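Local coordinates for odorant-binding protein 1d (Locusta migratoria, PDB 4PT1) that probably binds small hydrophobic odorant molecules, as a secreted transport protein of the insect PBP/GOBP family, at residues L61-E72 and A99-Y110. Sequence-based numbering, arbitrary orientation.
Sequences LSDDGVFVLEEE and ACETAYQIHQCY
G65 and A99 meet at a CA-to-CA distance of 4.0 Å, where the type I turn S62-G65 sits against the first turn of helix 99-113. The methyl CB of A99 lies 3.6 Å from G65 CA; a beta carbon on G65 would collide with that methyl and, at phi 92°, with the carbonyl oxygen of D64 too. S62 OG accepts the N-H of V66, just after the turn, and donates to D64 OD1. L61, just before the turn, sets CD2 3.9 Å from A99 O and against A103 CB, while its CD1 lies 4.2 Å from T102 CG2 and also near I106 CD1. F67 brings CD1 to 3.6 Å from I106 CD1, and its CE1 lies 3.9 Å from Y110 OH.

The polar end is E72. Bent at chi2 (74°), it offers the anti lone pair of OE2 to Y110 OH at 2.6 Å, in the plane of the phenol ring at its edge, with carboxylate and ring planes 36° apart. The same oxygen accepts a water that also bonds H107 NE2, whereas OE1 takes N75 ND2. Cutting E72 back to an alanine would probably leave the Y110 hydroxyl and this water without the acceptor they share. V88 of helix 81-90 touches both E72 and Y110. C100 and C109 tie helix 99-113 to C49 and C91, two of the three disulfides that brace the all-helical insect odorant-binding fold. H107 lines a pocket holding 2-(2-methoxyethoxy)ethanol, probably from the crystallisation liquor; the Y110 side chain is about 4 Å from it, so the contact borders what may be the odorant site.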
loop_
_atom_site.group_PDB
_atom_site.type_symbol
_atom_site.label_atom_id
_atom_site.label_comp_id
_atom_site.label_asym_id
_atom_site.label_seq_id
_atom_site.Cartn_x
_atom_site.Cartn_y
_atom_site.Cartn_z
ATOM N N LEU A 61 -9.320 -4.711 -0.393
ATOM C CA LEU A 61 -10.227 -4.196 0.623
ATOM C C LEU A 61 -11.560 -3.806 -0.021
ATOM O O LEU A 61 -11.609 -3.305 -1.151
ATOM C CB LEU A 61 -9.581 -3.012 1.358
ATOM C CG LEU A 61 -10.084 -2.666 2.759
ATOM C CD1 LEU A 61 -9.483 -3.594 3.807
ATOM C CD2 LEU A 61 -9.789 -1.214 3.116
ATOM N N SER A 62 -12.651 -4.075 0.681
ATOM C CA SER A 62 -13.953 -3.588 0.245
ATOM C C SER A 62 -14.027 -2.117 0.611
ATOM O O SER A 62 -13.317 -1.646 1.493
ATOM C CB SER A 62 -15.076 -4.341 0.952
ATOM O OG SER A 62 -14.992 -4.161 2.347
ATOM N N ASP A 63 -14.907 -1.386 -0.048
ATOM C CA ASP A 63 -15.149 0.022 0.305
ATOM C C ASP A 63 -15.449 0.200 1.797
ATOM O O ASP A 63 -15.041 1.199 2.403
ATOM C CB ASP A 63 -16.298 0.589 -0.547
ATOM C CG ASP A 63 -16.410 2.100 -0.454
ATOM O OD1 ASP A 63 -15.370 2.798 -0.479
ATOM O OD2 ASP A 63 -17.554 2.583 -0.358
ATOM N N ASP A 64 -16.127 -0.776 2.405
ATOM C CA ASP A 64 -16.458 -0.686 3.827
ATOM C C ASP A 64 -15.446 -1.374 4.737
ATOM O O ASP A 64 -15.692 -1.568 5.920
ATOM C CB ASP A 64 -17.894 -1.177 4.094
ATOM C CG ASP A 64 -18.052 -2.686 3.967
ATOM O OD1 ASP A 64 -17.328 -3.317 3.171
ATOM O OD2 ASP A 64 -18.938 -3.232 4.664
ATOM N N GLY A 65 -14.291 -1.724 4.174
ATOM C CA GLY A 65 -13.153 -2.103 4.956
ATOM C C GLY A 65 -13.009 -3.593 5.254
ATOM O O GLY A 65 -12.448 -3.923 6.271
ATOM N N VAL A 66 -13.470 -4.472 4.361
ATOM C CA VAL A 66 -13.276 -5.934 4.519
ATOM C C VAL A 66 -12.032 -6.375 3.725
ATOM O O VAL A 66 -12.003 -6.266 2.500
ATOM C CB VAL A 66 -14.504 -6.739 4.031
ATOM C CG1 VAL A 66 -14.308 -8.246 4.245
ATOM C CG2 VAL A 66 -15.761 -6.264 4.744
ATOM N N PHE A 67 -11.018 -6.865 4.439
ATOM C CA PHE A 67 -9.765 -7.370 3.822
ATOM C C PHE A 67 -9.975 -8.666 3.033
ATOM O O PHE A 67 -10.650 -9.580 3.504
ATOM C CB PHE A 67 -8.698 -7.551 4.911
ATOM C CG PHE A 67 -7.363 -8.012 4.388
ATOM C CD1 PHE A 67 -6.547 -7.151 3.671
ATOM C CD2 PHE A 67 -6.936 -9.310 4.605
ATOM C CE1 PHE A 67 -5.325 -7.571 3.201
ATOM C CE2 PHE A 67 -5.715 -9.740 4.145
ATOM C CZ PHE A 67 -4.905 -8.877 3.439
ATOM N N VAL A 68 -9.403 -8.744 1.828
ATOM C CA VAL A 68 -9.537 -9.911 0.958
ATOM C C VAL A 68 -8.144 -10.517 0.661
ATOM O O VAL A 68 -7.419 -10.073 -0.230
ATOM C CB VAL A 68 -10.291 -9.567 -0.341
ATOM C CG1 VAL A 68 -10.538 -10.814 -1.165
ATOM C CG2 VAL A 68 -11.630 -8.897 -0.028
ATOM N N LEU A 69 -7.798 -11.554 1.416
ATOM C CA LEU A 69 -6.441 -12.147 1.398
ATOM C C LEU A 69 -5.974 -12.606 0.025
ATOM O O LEU A 69 -4.850 -12.355 -0.340
ATOM C CB LEU A 69 -6.377 -13.330 2.365
ATOM C CG LEU A 69 -5.098 -14.173 2.426
ATOM C CD1 LEU A 69 -3.892 -13.347 2.851
ATOM C CD2 LEU A 69 -5.311 -15.336 3.392
ATOM N N GLU A 70 -6.830 -13.286 -0.723
ATOM C CA GLU A 70 -6.447 -13.877 -2.008
ATOM C C GLU A 70 -6.022 -12.792 -2.982
ATOM O O GLU A 70 -5.051 -12.944 -3.733
ATOM C CB GLU A 70 -7.615 -14.708 -2.597
ATOM N N GLU A 71 -6.733 -11.673 -2.945
ATOM C CA GLU A 71 -6.409 -10.544 -3.808
ATOM C C GLU A 71 -5.109 -9.878 -3.404
ATOM O O GLU A 71 -4.347 -9.462 -4.253
ATOM C CB GLU A 71 -7.545 -9.526 -3.830
ATOM C CG GLU A 71 -8.831 -10.091 -4.430
ATOM C CD GLU A 71 -8.849 -10.160 -5.943
ATOM O OE1 GLU A 71 -7.887 -9.744 -6.619
ATOM O OE2 GLU A 71 -9.876 -10.652 -6.466
ATOM N N GLU A 72 -4.852 -9.784 -2.113
ATOM C CA GLU A 72 -3.628 -9.135 -1.661
ATOM C C GLU A 72 -2.404 -9.972 -2.002
ATOM O O GLU A 72 -1.369 -9.424 -2.375
ATOM C CB GLU A 72 -3.682 -8.808 -0.168
ATOM C CG GLU A 72 -2.576 -7.888 0.338
ATOM C CD GLU A 72 -2.728 -6.419 -0.058
ATOM O OE1 GLU A 72 -3.272 -6.073 -1.132
ATOM O OE2 GLU A 72 -2.267 -5.576 0.717
ATOM N N ALA A 99 -12.769 1.781 8.016
ATOM C CA ALA A 99 -12.105 1.319 6.778
ATOM C C ALA A 99 -10.729 1.938 6.519
ATOM O O ALA A 99 -9.787 1.204 6.215
ATOM C CB ALA A 99 -13.001 1.479 5.559
ATOM N N CYS A 100 -10.595 3.261 6.650
ATOM C CA CYS A 100 -9.300 3.915 6.463
ATOM C C CYS A 100 -8.222 3.530 7.494
ATOM O O CYS A 100 -7.060 3.315 7.136
ATOM C CB CYS A 100 -9.457 5.440 6.368
ATOM S SG CYS A 100 -10.480 5.951 4.956
ATOM N N GLU A 101 -8.593 3.471 8.769
ATOM C CA GLU A 101 -7.623 3.132 9.830
ATOM C C GLU A 101 -7.147 1.694 9.587
ATOM O O GLU A 101 -5.951 1.439 9.617
ATOM C CB GLU A 101 -8.245 3.329 11.237
ATOM C CG GLU A 101 -7.282 3.224 12.436
ATOM C CD GLU A 101 -6.223 4.315 12.507
ATOM O OE1 GLU A 101 -6.366 5.357 11.846
ATOM O OE2 GLU A 101 -5.229 4.147 13.255
ATOM N N THR A 102 -8.090 0.797 9.298
ATOM C CA THR A 102 -7.812 -0.623 8.932
ATOM C C THR A 102 -6.740 -0.729 7.860
ATOM O O THR A 102 -5.729 -1.429 8.045
ATOM C CB THR A 102 -9.092 -1.345 8.438
ATOM O OG1 THR A 102 -10.008 -1.507 9.533
ATOM C CG2 THR A 102 -8.790 -2.740 7.835
ATOM N N ALA A 103 -6.938 -0.027 6.744
ATOM C CA ALA A 103 -5.912 -0.032 5.692
ATOM C C ALA A 103 -4.570 0.473 6.221
ATOM O O ALA A 103 -3.543 -0.164 6.011
ATOM C CB ALA A 103 -6.352 0.796 4.492
ATOM N N TYR A 104 -4.575 1.612 6.924
ATOM C CA TYR A 104 -3.311 2.268 7.350
ATOM C C TYR A 104 -2.488 1.356 8.276
ATOM O O TYR A 104 -1.260 1.296 8.169
ATOM C CB TYR A 104 -3.582 3.660 7.977
ATOM C CG TYR A 104 -2.355 4.370 8.557
ATOM C CD1 TYR A 104 -1.491 5.120 7.749
ATOM C CD2 TYR A 104 -2.064 4.291 9.901
ATOM C CE1 TYR A 104 -0.377 5.766 8.290
ATOM C CE2 TYR A 104 -0.955 4.926 10.460
ATOM C CZ TYR A 104 -0.103 5.664 9.652
ATOM O OH TYR A 104 1.013 6.308 10.194
ATOM N N GLN A 105 -3.177 0.625 9.142
ATOM C CA GLN A 105 -2.541 -0.247 10.107
ATOM C C GLN A 105 -2.304 -1.670 9.598
ATOM O O GLN A 105 -1.448 -2.362 10.155
ATOM C CB GLN A 105 -3.389 -0.310 11.386
ATOM C CG GLN A 105 -3.623 1.049 12.052
ATOM C CD GLN A 105 -2.378 1.685 12.666
ATOM O OE1 GLN A 105 -1.321 1.067 12.752
ATOM N NE2 GLN A 105 -2.501 2.943 13.079
ATOM N N ILE A 106 -3.045 -2.125 8.574
ATOM C CA ILE A 106 -2.605 -3.312 7.830
ATOM C C ILE A 106 -1.211 -2.952 7.288
ATOM O O ILE A 106 -0.275 -3.729 7.409
ATOM C CB ILE A 106 -3.577 -3.733 6.683
ATOM C CG1 ILE A 106 -4.831 -4.440 7.228
ATOM C CG2 ILE A 106 -2.853 -4.677 5.716
ATOM C CD1 ILE A 106 -5.942 -4.655 6.210
ATOM N N HIS A 107 -1.071 -1.739 6.758
ATOM C CA HIS A 107 0.197 -1.241 6.252
ATOM C C HIS A 107 1.270 -1.038 7.303
ATOM O O HIS A 107 2.427 -1.345 7.054
ATOM C CB HIS A 107 -0.023 0.008 5.443
ATOM C CG HIS A 107 -0.284 -0.278 3.996
ATOM N ND1 HIS A 107 0.689 -0.211 3.056
ATOM C CD2 HIS A 107 -1.443 -0.705 3.344
ATOM C CE1 HIS A 107 0.159 -0.546 1.861
ATOM N NE2 HIS A 107 -1.142 -0.854 2.046
ATOM N N GLN A 108 0.901 -0.554 8.487
ATOM C CA GLN A 108 1.893 -0.454 9.554
ATOM C C GLN A 108 2.319 -1.852 10.011
ATOM O O GLN A 108 3.482 -2.031 10.328
ATOM C CB GLN A 108 1.402 0.402 10.720
ATOM C CG GLN A 108 1.082 1.856 10.358
ATOM C CD GLN A 108 1.899 2.405 9.201
ATOM O OE1 GLN A 108 1.423 2.480 8.060
ATOM N NE2 GLN A 108 3.142 2.802 9.487
ATOM N N CYS A 109 1.400 -2.823 10.028
ATOM C CA CYS A 109 1.753 -4.252 10.225
ATOM C C CYS A 109 2.717 -4.782 9.158
ATOM O O CYS A 109 3.667 -5.492 9.493
ATOM C CB CYS A 109 0.523 -5.164 10.310
ATOM S SG CYS A 109 0.901 -6.922 10.596
ATOM N N TYR A 110 2.490 -4.476 7.884
ATOM C CA TYR A 110 3.483 -4.839 6.874
ATOM C C TYR A 110 4.873 -4.271 7.173
ATOM O O TYR A 110 5.884 -4.972 7.057
ATOM C CB TYR A 110 3.087 -4.350 5.485
ATOM C CG TYR A 110 1.828 -4.919 4.873
ATOM C CD1 TYR A 110 1.232 -6.086 5.333
ATOM C CD2 TYR A 110 1.247 -4.282 3.770
ATOM C CE1 TYR A 110 0.086 -6.587 4.738
ATOM C CE2 TYR A 110 0.109 -4.791 3.176
ATOM C CZ TYR A 110 -0.466 -5.953 3.661
ATOM O OH TYR A 110 -1.609 -6.440 3.076
HETATM O O HOH W 1 -2.072 -2.869 -0.038
#